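Long-range contacts in transcriptional activator of comK gene (Bacillus halodurans, PDB 2HQB), which probably activates transcription of the competence gene comK and belongs to the BMP lipoproteins, relatives of ABC-transporter substrate-binding proteins: residues Leu105-Gly113 with Thr226-Val237; Val64-Ala75 with Asp87-Val97. All coordinates share one frame; numbering follows the deposited sequence.

From the N terminus, contact 2 closes first: V64-A75 meets D87-V97 after only 11 intervening residues, pairing strands 66-69 and 89-93 at the middle of the first parallel sheet. The chain then runs through strand 102-107 straight into contact 1, whose segments, L105-G113 and T226-V237, enclose 112 residues that hold most of the second sheet and its helices. Contact 1 brings together two connections between the sheets, strand 102-107 leading into helix 110-122 and strand 222-228 into helix 230-240. The two loops follow one another in series, neither nesting nor crossing. Their centres lie about 16 Å apart, and L105 joins them, its backbone N and O probably hydrogen-bonded to S92 and N94.

Contact 1: residues Leu105-Gly113 with Thr226-Val237; sequences LHFEGYAMG and TVQHVDDLYVLV
Two of the crossings between the lobes of a periplasmic-binding-protein fold run side by side here, and F107 on one meets Q228 on the other at the point of passage. Q228 CB stands over the centre of the F107 ring, a CH-pi contact 4.0 Å from the ring centroid and 12° off its normal. Beyond it the extended Q228 chain slides past the phenylalanine in the opposite direction, bringing its amide beside F107 CB, the amide plane 29° from that of the ring. On the side of the first lobe the far end of the same ring reaches helix 230-237: F107 CZ lies 3.8 Å from L233 CD2, and F107 CE1 comes 3.9 Å from V230 CG2. L105 extends this apolar seam, with its CD2 3.7 Å from V237 CG2. Toward the second lobe, selenomethionine M112 runs across Q228 and T226. With chi1 at 84°, its CG tucks between backbone N and carbonyl carbon, 3.6 Å from T226 CB, and the extended remainder carries SE to 3.6 Å from Q228 CG. T226 turns its hydroxyl to Y186 and the backbone of G209 instead. The crossings therefore meet through hydrophobic and van der Waals packing, consistent with an interlobe hinge that could tolerate small shifts.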
loop_
_atom_site.group_PDB
_atom_site.type_symbol
_atom_site.label_atom_id
_atom_site.label_comp_id
_atom_site.label_asym_id
_atom_site.label_seq_id
_atom_site.Cartn_x
_atom_site.Cartn_y
_atom_site.Cartn_z
ATOM N N LEU A 105 2.340 -1.410 -11.879
ATOM C CA LEU A 105 1.278 -1.701 -10.951
ATOM C C LEU A 105 1.019 -0.527 -10.018
ATOM O O LEU A 105 1.967 0.117 -9.549
ATOM C CB LEU A 105 1.677 -2.939 -10.148
ATOM C CG LEU A 105 2.100 -4.109 -11.029
ATOM C CD1 LEU A 105 2.650 -5.204 -10.181
ATOM C CD2 LEU A 105 0.897 -4.608 -11.801
ATOM N N HIS A 106 -0.256 -0.270 -9.739
ATOM C CA HIS A 106 -0.650 0.803 -8.826
ATOM C C HIS A 106 -1.816 0.392 -7.923
ATOM O O HIS A 106 -2.760 -0.271 -8.359
ATOM C CB HIS A 106 -1.086 2.026 -9.604
ATOM C CG HIS A 106 -0.073 2.500 -10.586
ATOM N ND1 HIS A 106 0.809 3.520 -10.306
ATOM C CD2 HIS A 106 0.176 2.118 -11.861
ATOM C CE1 HIS A 106 1.555 3.749 -11.371
ATOM N NE2 HIS A 106 1.191 2.914 -12.328
ATOM N N PHE A 107 -1.744 0.768 -6.654
ATOM C CA PHE A 107 -2.823 0.469 -5.736
ATOM C C PHE A 107 -3.678 1.706 -5.669
ATOM O O PHE A 107 -3.182 2.838 -5.622
ATOM C CB PHE A 107 -2.317 0.127 -4.350
ATOM C CG PHE A 107 -1.892 -1.284 -4.215
ATOM C CD1 PHE A 107 -0.553 -1.635 -4.310
ATOM C CD2 PHE A 107 -2.825 -2.275 -4.015
ATOM C CE1 PHE A 107 -0.145 -2.974 -4.202
ATOM C CE2 PHE A 107 -2.442 -3.614 -3.905
ATOM C CZ PHE A 107 -1.092 -3.966 -3.998
ATOM N N GLU A 108 -4.981 1.469 -5.692
ATOM C CA GLU A 108 -5.946 2.537 -5.649
ATOM C C GLU A 108 -6.090 2.935 -4.186
ATOM O O GLU A 108 -6.422 2.104 -3.348
ATOM C CB GLU A 108 -7.252 2.033 -6.259
ATOM C CG GLU A 108 -7.958 3.081 -7.100
ATOM C CD GLU A 108 -7.098 3.599 -8.237
ATOM O OE1 GLU A 108 -6.785 2.801 -9.143
ATOM O OE2 GLU A 108 -6.734 4.796 -8.224
ATOM N N GLY A 109 -5.834 4.205 -3.882
ATOM C CA GLY A 109 -5.886 4.655 -2.498
ATOM C C GLY A 109 -7.114 5.304 -1.867
ATOM O O GLY A 109 -7.377 5.085 -0.687
ATOM N N TYR A 110 -7.855 6.112 -2.621
ATOM C CA TYR A 110 -9.038 6.786 -2.081
ATOM C C TYR A 110 -10.008 5.866 -1.326
ATOM O O TYR A 110 -10.313 6.117 -0.160
ATOM C CB TYR A 110 -9.784 7.492 -3.205
ATOM C CG TYR A 110 -10.943 8.352 -2.746
ATOM C CD1 TYR A 110 -10.750 9.674 -2.304
ATOM C CD2 TYR A 110 -12.237 7.836 -2.726
ATOM C CE1 TYR A 110 -11.833 10.447 -1.851
ATOM C CE2 TYR A 110 -13.315 8.592 -2.277
ATOM C CZ TYR A 110 -13.112 9.878 -1.838
ATOM O OH TYR A 110 -14.189 10.537 -1.320
ATOM N N ALA A 111 -10.486 4.804 -1.978
ATOM C CA ALA A 111 -11.428 3.876 -1.342
ATOM C C ALA A 111 -11.040 3.468 0.060
ATOM O O ALA A 111 -11.707 3.817 1.037
ATOM C CB ALA A 111 -11.589 2.626 -2.179
HETATM N N MSE A 112 -9.953 2.717 0.162
HETATM C CA MSE A 112 -9.513 2.240 1.462
HETATM C C MSE A 112 -9.433 3.335 2.503
HETATM O O MSE A 112 -9.716 3.094 3.661
HETATM C CB MSE A 112 -8.158 1.532 1.346
HETATM C CG MSE A 112 -6.921 2.433 1.376
HETATM SE SE MSE A 112 -5.256 1.395 1.053
HETATM C CE MSE A 112 -4.020 2.879 1.103
ATOM N N GLY A 113 -9.059 4.540 2.103
ATOM C CA GLY A 113 -8.948 5.614 3.069
ATOM C C GLY A 113 -10.299 6.050 3.581
ATOM O O GLY A 113 -10.473 6.385 4.753
ATOM N N THR A 226 -5.830 -0.120 6.661
ATOM C CA THR A 226 -6.098 0.021 5.233
ATOM C C THR A 226 -5.013 -0.841 4.534
ATOM O O THR A 226 -3.928 -0.394 4.232
ATOM C CB THR A 226 -6.076 1.550 4.775
ATOM O OG1 THR A 226 -4.821 2.177 5.075
ATOM C CG2 THR A 226 -7.168 2.323 5.501
ATOM N N VAL A 227 -5.337 -2.100 4.286
ATOM C CA VAL A 227 -4.397 -3.051 3.709
ATOM C C VAL A 227 -4.256 -3.130 2.182
ATOM O O VAL A 227 -5.247 -3.128 1.456
ATOM C CB VAL A 227 -4.748 -4.450 4.225
ATOM C CG1 VAL A 227 -3.670 -5.446 3.860
ATOM C CG2 VAL A 227 -4.961 -4.387 5.716
ATOM N N GLN A 228 -3.005 -3.198 1.714
ATOM C CA GLN A 228 -2.709 -3.337 0.294
ATOM C C GLN A 228 -1.915 -4.639 0.176
ATOM O O GLN A 228 -0.821 -4.752 0.718
ATOM C CB GLN A 228 -1.904 -2.143 -0.209
ATOM C CG GLN A 228 -2.684 -0.842 -0.082
ATOM C CD GLN A 228 -2.013 0.331 -0.766
ATOM O OE1 GLN A 228 -0.801 0.474 -0.708
ATOM N NE2 GLN A 228 -2.803 1.182 -1.411
ATOM N N HIS A 229 -2.465 -5.628 -0.527
ATOM C CA HIS A 229 -1.798 -6.921 -0.618
ATOM C C HIS A 229 -0.794 -7.070 -1.712
ATOM O O HIS A 229 -1.077 -7.677 -2.748
ATOM C CB HIS A 229 -2.834 -8.032 -0.729
ATOM C CG HIS A 229 -3.880 -7.973 0.341
ATOM N ND1 HIS A 229 -3.696 -8.516 1.595
ATOM C CD2 HIS A 229 -5.093 -7.374 0.366
ATOM C CE1 HIS A 229 -4.753 -8.257 2.345
ATOM N NE2 HIS A 229 -5.614 -7.566 1.623
ATOM N N VAL A 230 0.394 -6.532 -1.458
ATOM C CA VAL A 230 1.510 -6.588 -2.390
ATOM C C VAL A 230 1.919 -8.026 -2.698
ATOM O O VAL A 230 2.173 -8.368 -3.855
ATOM C CB VAL A 230 2.732 -5.852 -1.816
ATOM C CG1 VAL A 230 3.868 -5.918 -2.790
ATOM C CG2 VAL A 230 2.380 -4.389 -1.534
ATOM N N ASP A 231 1.983 -8.868 -1.667
ATOM C CA ASP A 231 2.386 -10.253 -1.873
ATOM C C ASP A 231 1.401 -10.913 -2.816
ATOM O O ASP A 231 1.793 -11.649 -3.736
ATOM C CB ASP A 231 2.487 -11.010 -0.538
ATOM C CG ASP A 231 1.279 -10.783 0.385
ATOM O OD1 ASP A 231 0.410 -9.921 0.108
ATOM O OD2 ASP A 231 1.219 -11.487 1.417
ATOM N N ASP A 232 0.124 -10.619 -2.601
ATOM C CA ASP A 232 -0.926 -11.154 -3.454
ATOM C C ASP A 232 -0.844 -10.613 -4.867
ATOM O O ASP A 232 -0.931 -11.361 -5.838
ATOM C CB ASP A 232 -2.277 -10.820 -2.877
ATOM C CG ASP A 232 -2.566 -11.629 -1.688
ATOM O OD1 ASP A 232 -1.642 -12.373 -1.287
ATOM O OD2 ASP A 232 -3.688 -11.531 -1.161
ATOM N N LEU A 233 -0.695 -9.311 -4.989
ATOM C CA LEU A 233 -0.588 -8.752 -6.306
ATOM C C LEU A 233 0.595 -9.372 -7.075
ATOM O O LEU A 233 0.484 -9.621 -8.279
ATOM C CB LEU A 233 -0.420 -7.239 -6.225
ATOM C CG LEU A 233 -0.692 -6.636 -7.590
ATOM C CD1 LEU A 233 -2.119 -6.982 -7.941
ATOM C CD2 LEU A 233 -0.475 -5.134 -7.582
ATOM N N TYR A 234 1.721 -9.615 -6.399
ATOM C CA TYR A 234 2.880 -10.197 -7.083
ATOM C C TYR A 234 2.513 -11.533 -7.662
ATOM O O TYR A 234 2.723 -11.778 -8.825
ATOM C CB TYR A 234 4.077 -10.403 -6.151
ATOM C CG TYR A 234 5.052 -9.256 -6.148
ATOM C CD1 TYR A 234 4.738 -8.061 -5.521
ATOM C CD2 TYR A 234 6.299 -9.371 -6.748
ATOM C CE1 TYR A 234 5.637 -7.015 -5.485
ATOM C CE2 TYR A 234 7.203 -8.325 -6.714
ATOM C CZ TYR A 234 6.860 -7.149 -6.077
ATOM O OH TYR A 234 7.724 -6.077 -6.028
ATOM N N VAL A 235 1.981 -12.407 -6.825
ATOM C CA VAL A 235 1.575 -13.720 -7.265
ATOM C C VAL A 235 0.561 -13.525 -8.398
ATOM O O VAL A 235 0.754 -14.029 -9.492
ATOM C CB VAL A 235 0.995 -14.514 -6.060
ATOM C CG1 VAL A 235 0.398 -15.827 -6.509
ATOM C CG2 VAL A 235 2.117 -14.767 -5.046
ATOM N N LEU A 236 -0.493 -12.763 -8.151
ATOM C CA LEU A 236 -1.504 -12.519 -9.164
ATOM C C LEU A 236 -0.916 -12.182 -10.535
ATOM O O LEU A 236 -1.228 -12.832 -11.544
ATOM C CB LEU A 236 -2.427 -11.382 -8.714
ATOM C CG LEU A 236 -3.422 -10.765 -9.700
ATOM C CD1 LEU A 236 -4.298 -11.878 -10.302
ATOM C CD2 LEU A 236 -4.308 -9.763 -8.986
ATOM N N VAL A 237 -0.072 -11.159 -10.564
ATOM C CA VAL A 237 0.554 -10.688 -11.793
ATOM C C VAL A 237 1.497 -11.714 -12.421
ATOM O O VAL A 237 1.680 -11.721 -13.620
ATOM C CB VAL A 237 1.305 -9.357 -11.513
ATOM C CG1 VAL A 237 2.179 -8.969 -12.690
ATOM C CG2 VAL A 237 0.279 -8.249 -11.193
#

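Contact 2: residues Val64-Ala75 with Asp87-Val97; sequences VNLIFGHGHAFA and DVHFVSFNGEV
G69 O accepts the backbone N-H of F93 at 2.8 Å and also meets S92 CA-H in a weaker contact. Farther back along the strands the pattern repeats: I67 O accepts V91 N at 2.9 Å, with F90 CA as its CH partner, while I67 N donates to H89 O at 3.0 Å. These links set strands 66-69 and 89-93 parallel, and side chains of paired residues rise together. F68 and V91 lie alongside each other, F68 CD2 3.5 Å from V91 CB, and V91 CG2 sits over the ring face, displaced toward its rim. L66 CD1 continues this layer, 4.0 Å from V91 CG2 and also at the edge of the H89 ring. Past the last paired residues, H70 directs its edge at the face of F93 in a T-shaped pair, planes at 61° and centroids 4.9 Å apart; with CG anti to the backbone N (chi1 -155°), the ring of H70, whose CB bond leads away, returns to bring ND1 and CE1 against that face. Y234 also meets the F93 ring, nearly parallel to it. A serine in place of F93 would probably strip the edge of H70 of the face it meets, take from Y234 one of its aromatic neighbours and leave the imidazole freer to turn. Around F93 itself, S92 OG accepts G95 N at 3.2 Å, an ST motif spanning the end of the strand. Parallel strands joined through helix 73-79 make the whole a beta-alpha-beta crossover, the repeating unit of the sheets in periplasmic-binding-protein lobes.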
loop_
_atom_site.group_PDB
_atom_site.type_symbol
_atom_site.label_atom_id
_atom_site.label_comp_id
_atom_site.label_asym_id
_atom_site.label_seq_id
_atom_site.Cartn_x
_atom_site.Cartn_y
_atom_site.Cartn_z
ATOM N N VAL A 64 15.972 -15.560 -16.525
ATOM C CA VAL A 64 14.759 -15.050 -15.914
ATOM C C VAL A 64 14.026 -14.492 -17.099
ATOM O O VAL A 64 14.634 -14.041 -18.055
ATOM C CB VAL A 64 15.051 -13.935 -14.885
ATOM C CG1 VAL A 64 13.794 -13.089 -14.651
ATOM C CG2 VAL A 64 15.496 -14.572 -13.569
ATOM N N ASN A 65 12.717 -14.551 -17.082
ATOM C CA ASN A 65 12.021 -13.995 -18.219
ATOM C C ASN A 65 10.984 -12.991 -17.723
ATOM O O ASN A 65 10.427 -12.267 -18.527
ATOM C CB ASN A 65 11.388 -15.118 -19.072
ATOM C CG ASN A 65 10.164 -15.756 -18.413
ATOM O OD1 ASN A 65 10.206 -16.197 -17.267
ATOM N ND2 ASN A 65 9.072 -15.803 -19.144
ATOM N N LEU A 66 10.715 -12.971 -16.412
ATOM C CA LEU A 66 9.781 -12.002 -15.807
ATOM C C LEU A 66 10.527 -11.242 -14.685
ATOM O O LEU A 66 10.942 -11.836 -13.686
ATOM C CB LEU A 66 8.557 -12.691 -15.217
ATOM C CG LEU A 66 7.489 -11.725 -14.681
ATOM C CD1 LEU A 66 6.929 -10.877 -15.818
ATOM C CD2 LEU A 66 6.365 -12.513 -14.034
ATOM N N ILE A 67 10.697 -9.936 -14.854
ATOM C CA ILE A 67 11.423 -9.128 -13.876
ATOM C C ILE A 67 10.603 -8.033 -13.177
ATOM O O ILE A 67 10.028 -7.165 -13.835
ATOM C CB ILE A 67 12.626 -8.465 -14.560
ATOM C CG1 ILE A 67 13.722 -9.498 -14.754
ATOM C CG2 ILE A 67 13.135 -7.282 -13.748
ATOM C CD1 ILE A 67 14.910 -8.948 -15.503
ATOM N N PHE A 68 10.550 -8.076 -11.844
ATOM C CA PHE A 68 9.831 -7.046 -11.073
ATOM C C PHE A 68 10.793 -5.999 -10.514
ATOM O O PHE A 68 11.969 -6.278 -10.257
ATOM C CB PHE A 68 9.073 -7.637 -9.905
ATOM C CG PHE A 68 7.839 -8.380 -10.289
ATOM C CD1 PHE A 68 7.874 -9.748 -10.501
ATOM C CD2 PHE A 68 6.613 -7.723 -10.348
ATOM C CE1 PHE A 68 6.728 -10.448 -10.747
ATOM C CE2 PHE A 68 5.441 -8.420 -10.604
ATOM C CZ PHE A 68 5.502 -9.787 -10.798
ATOM N N GLY A 69 10.277 -4.788 -10.352
ATOM C CA GLY A 69 11.057 -3.667 -9.827
ATOM C C GLY A 69 10.192 -3.052 -8.746
ATOM O O GLY A 69 9.130 -2.491 -9.024
ATOM N N HIS A 70 10.627 -3.157 -7.503
ATOM C CA HIS A 70 9.794 -2.653 -6.451
ATOM C C HIS A 70 10.034 -1.191 -6.182
ATOM O O HIS A 70 10.932 -0.808 -5.424
ATOM C CB HIS A 70 9.992 -3.461 -5.197
ATOM C CG HIS A 70 8.815 -3.411 -4.301
ATOM N ND1 HIS A 70 7.533 -3.667 -4.754
ATOM C CD2 HIS A 70 8.709 -3.147 -2.981
ATOM C CE1 HIS A 70 6.687 -3.568 -3.743
ATOM N NE2 HIS A 70 7.373 -3.254 -2.657
ATOM N N GLY A 71 9.220 -0.366 -6.802
ATOM C CA GLY A 71 9.421 1.027 -6.609
ATOM C C GLY A 71 9.238 1.809 -7.870
ATOM O O GLY A 71 9.366 1.287 -8.958
ATOM N N HIS A 72 8.947 3.084 -7.703
ATOM C CA HIS A 72 8.692 3.976 -8.810
ATOM C C HIS A 72 9.837 4.203 -9.809
ATOM O O HIS A 72 9.596 4.519 -10.985
ATOM C CB HIS A 72 8.252 5.306 -8.219
ATOM C CG HIS A 72 8.465 6.472 -9.122
ATOM N ND1 HIS A 72 7.502 6.917 -10.010
ATOM C CD2 HIS A 72 9.550 7.264 -9.309
ATOM C CE1 HIS A 72 7.984 7.931 -10.705
ATOM N NE2 HIS A 72 9.226 8.161 -10.303
ATOM N N ALA A 73 11.072 4.035 -9.356
ATOM C CA ALA A 73 12.206 4.304 -10.222
ATOM C C ALA A 73 12.603 3.197 -11.168
ATOM O O ALA A 73 13.379 3.405 -12.098
ATOM C CB ALA A 73 13.352 4.657 -9.392
ATOM N N PHE A 74 12.096 2.013 -10.875
ATOM C CA PHE A 74 12.358 0.844 -11.675
ATOM C C PHE A 74 11.639 0.944 -13.015
ATOM O O PHE A 74 12.050 0.324 -14.009
ATOM C CB PHE A 74 11.942 -0.400 -10.878
ATOM C CG PHE A 74 12.871 -0.689 -9.745
ATOM C CD1 PHE A 74 12.513 -0.402 -8.438
ATOM C CD2 PHE A 74 14.176 -1.126 -10.006
ATOM C CE1 PHE A 74 13.447 -0.541 -7.407
ATOM C CE2 PHE A 74 15.122 -1.266 -8.982
ATOM C CZ PHE A 74 14.767 -0.976 -7.691
ATOM N N ALA A 75 10.587 1.757 -13.051
ATOM C CA ALA A 75 9.835 1.919 -14.265
ATOM C C ALA A 75 10.733 2.646 -15.249
ATOM O O ALA A 75 10.874 2.247 -16.401
ATOM C CB ALA A 75 8.584 2.679 -13.987
ATOM N N ASP A 87 12.180 -10.636 -25.358
ATOM C CA ASP A 87 11.825 -11.954 -24.835
ATOM C C ASP A 87 11.587 -11.971 -23.316
ATOM O O ASP A 87 11.297 -13.031 -22.738
ATOM C CB ASP A 87 12.947 -12.943 -25.210
ATOM C CG ASP A 87 14.366 -12.435 -24.806
ATOM O OD1 ASP A 87 14.653 -11.210 -24.920
ATOM O OD2 ASP A 87 15.210 -13.270 -24.390
ATOM N N VAL A 88 11.685 -10.788 -22.698
ATOM C CA VAL A 88 11.564 -10.580 -21.248
ATOM C C VAL A 88 10.543 -9.504 -20.925
ATOM O O VAL A 88 10.552 -8.441 -21.539
ATOM C CB VAL A 88 12.913 -10.125 -20.708
ATOM C CG1 VAL A 88 12.882 -9.955 -19.192
ATOM C CG2 VAL A 88 13.954 -11.104 -21.155
ATOM N N HIS A 89 9.669 -9.774 -19.965
ATOM C CA HIS A 89 8.647 -8.815 -19.566
ATOM C C HIS A 89 9.052 -8.075 -18.283
ATOM O O HIS A 89 9.598 -8.673 -17.347
ATOM C CB HIS A 89 7.328 -9.517 -19.331
ATOM C CG HIS A 89 6.161 -8.587 -19.289
ATOM N ND1 HIS A 89 5.616 -8.031 -20.425
ATOM C CD2 HIS A 89 5.437 -8.110 -18.251
ATOM C CE1 HIS A 89 4.604 -7.254 -20.091
ATOM N NE2 HIS A 89 4.474 -7.285 -18.776
ATOM N N PHE A 90 8.752 -6.782 -18.229
ATOM C CA PHE A 90 9.142 -5.994 -17.085
ATOM C C PHE A 90 7.969 -5.378 -16.322
ATOM O O PHE A 90 7.182 -4.637 -16.893
ATOM C CB PHE A 90 10.099 -4.887 -17.536
ATOM C CG PHE A 90 11.361 -5.386 -18.216
ATOM C CD1 PHE A 90 11.345 -5.820 -19.538
ATOM C CD2 PHE A 90 12.589 -5.391 -17.530
ATOM C CE1 PHE A 90 12.527 -6.249 -20.166
ATOM C CE2 PHE A 90 13.792 -5.821 -18.156
ATOM C CZ PHE A 90 13.749 -6.249 -19.474
ATOM N N VAL A 91 7.842 -5.686 -15.036
ATOM C CA VAL A 91 6.783 -5.100 -14.232
ATOM C C VAL A 91 7.434 -4.151 -13.224
ATOM O O VAL A 91 8.469 -4.460 -12.640
ATOM C CB VAL A 91 5.995 -6.152 -13.443
ATOM C CG1 VAL A 91 4.651 -5.573 -12.993
ATOM C CG2 VAL A 91 5.766 -7.367 -14.290
ATOM N N SER A 92 6.850 -2.975 -13.045
ATOM C CA SER A 92 7.393 -2.029 -12.089
ATOM C C SER A 92 6.288 -1.761 -11.102
ATOM O O SER A 92 5.099 -1.876 -11.418
ATOM C CB SER A 92 7.780 -0.700 -12.762
ATOM O OG SER A 92 6.764 0.309 -12.629
ATOM N N PHE A 93 6.667 -1.430 -9.882
ATOM C CA PHE A 93 5.650 -1.074 -8.927
ATOM C C PHE A 93 5.631 0.452 -8.905
ATOM O O PHE A 93 6.595 1.064 -8.480
ATOM C CB PHE A 93 5.986 -1.623 -7.567
ATOM C CG PHE A 93 4.928 -2.506 -7.022
ATOM C CD1 PHE A 93 4.855 -3.852 -7.411
ATOM C CD2 PHE A 93 3.949 -1.988 -6.159
ATOM C CE1 PHE A 93 3.812 -4.686 -6.950
ATOM C CE2 PHE A 93 2.886 -2.802 -5.682
ATOM C CZ PHE A 93 2.815 -4.158 -6.078
ATOM N N ASN A 94 4.576 1.052 -9.453
ATOM C CA ASN A 94 4.387 2.513 -9.455
ATOM C C ASN A 94 4.889 3.460 -10.514
ATOM O O ASN A 94 4.585 4.649 -10.443
ATOM C CB ASN A 94 4.832 3.150 -8.141
ATOM C CG ASN A 94 4.018 2.712 -6.992
ATOM O OD1 ASN A 94 2.871 2.298 -7.147
ATOM N ND2 ASN A 94 4.597 2.798 -5.802
ATOM N N GLY A 95 5.663 3.039 -11.480
ATOM C CA GLY A 95 6.052 4.081 -12.425
ATOM C C GLY A 95 5.017 4.274 -13.524
ATOM O O GLY A 95 3.908 3.741 -13.460
ATOM N N GLU A 96 5.379 5.039 -14.539
ATOM C CA GLU A 96 4.501 5.262 -15.680
ATOM C C GLU A 96 5.244 4.528 -16.801
ATOM O O GLU A 96 6.428 4.778 -17.030
ATOM C CB GLU A 96 4.368 6.775 -15.974
ATOM C CG GLU A 96 5.732 7.537 -16.015
ATOM C CD GLU A 96 5.634 9.044 -16.361
ATOM O OE1 GLU A 96 5.175 9.378 -17.482
ATOM O OE2 GLU A 96 6.030 9.892 -15.517
ATOM N N VAL A 97 4.575 3.627 -17.508
ATOM C CA VAL A 97 5.275 2.877 -18.551
ATOM C C VAL A 97 4.488 2.731 -19.877
ATOM O O VAL A 97 3.253 2.703 -19.868
ATOM C CB VAL A 97 5.696 1.505 -17.925
ATOM C CG1 VAL A 97 4.924 0.335 -18.524
ATOM C CG2 VAL A 97 7.172 1.351 -18.035
#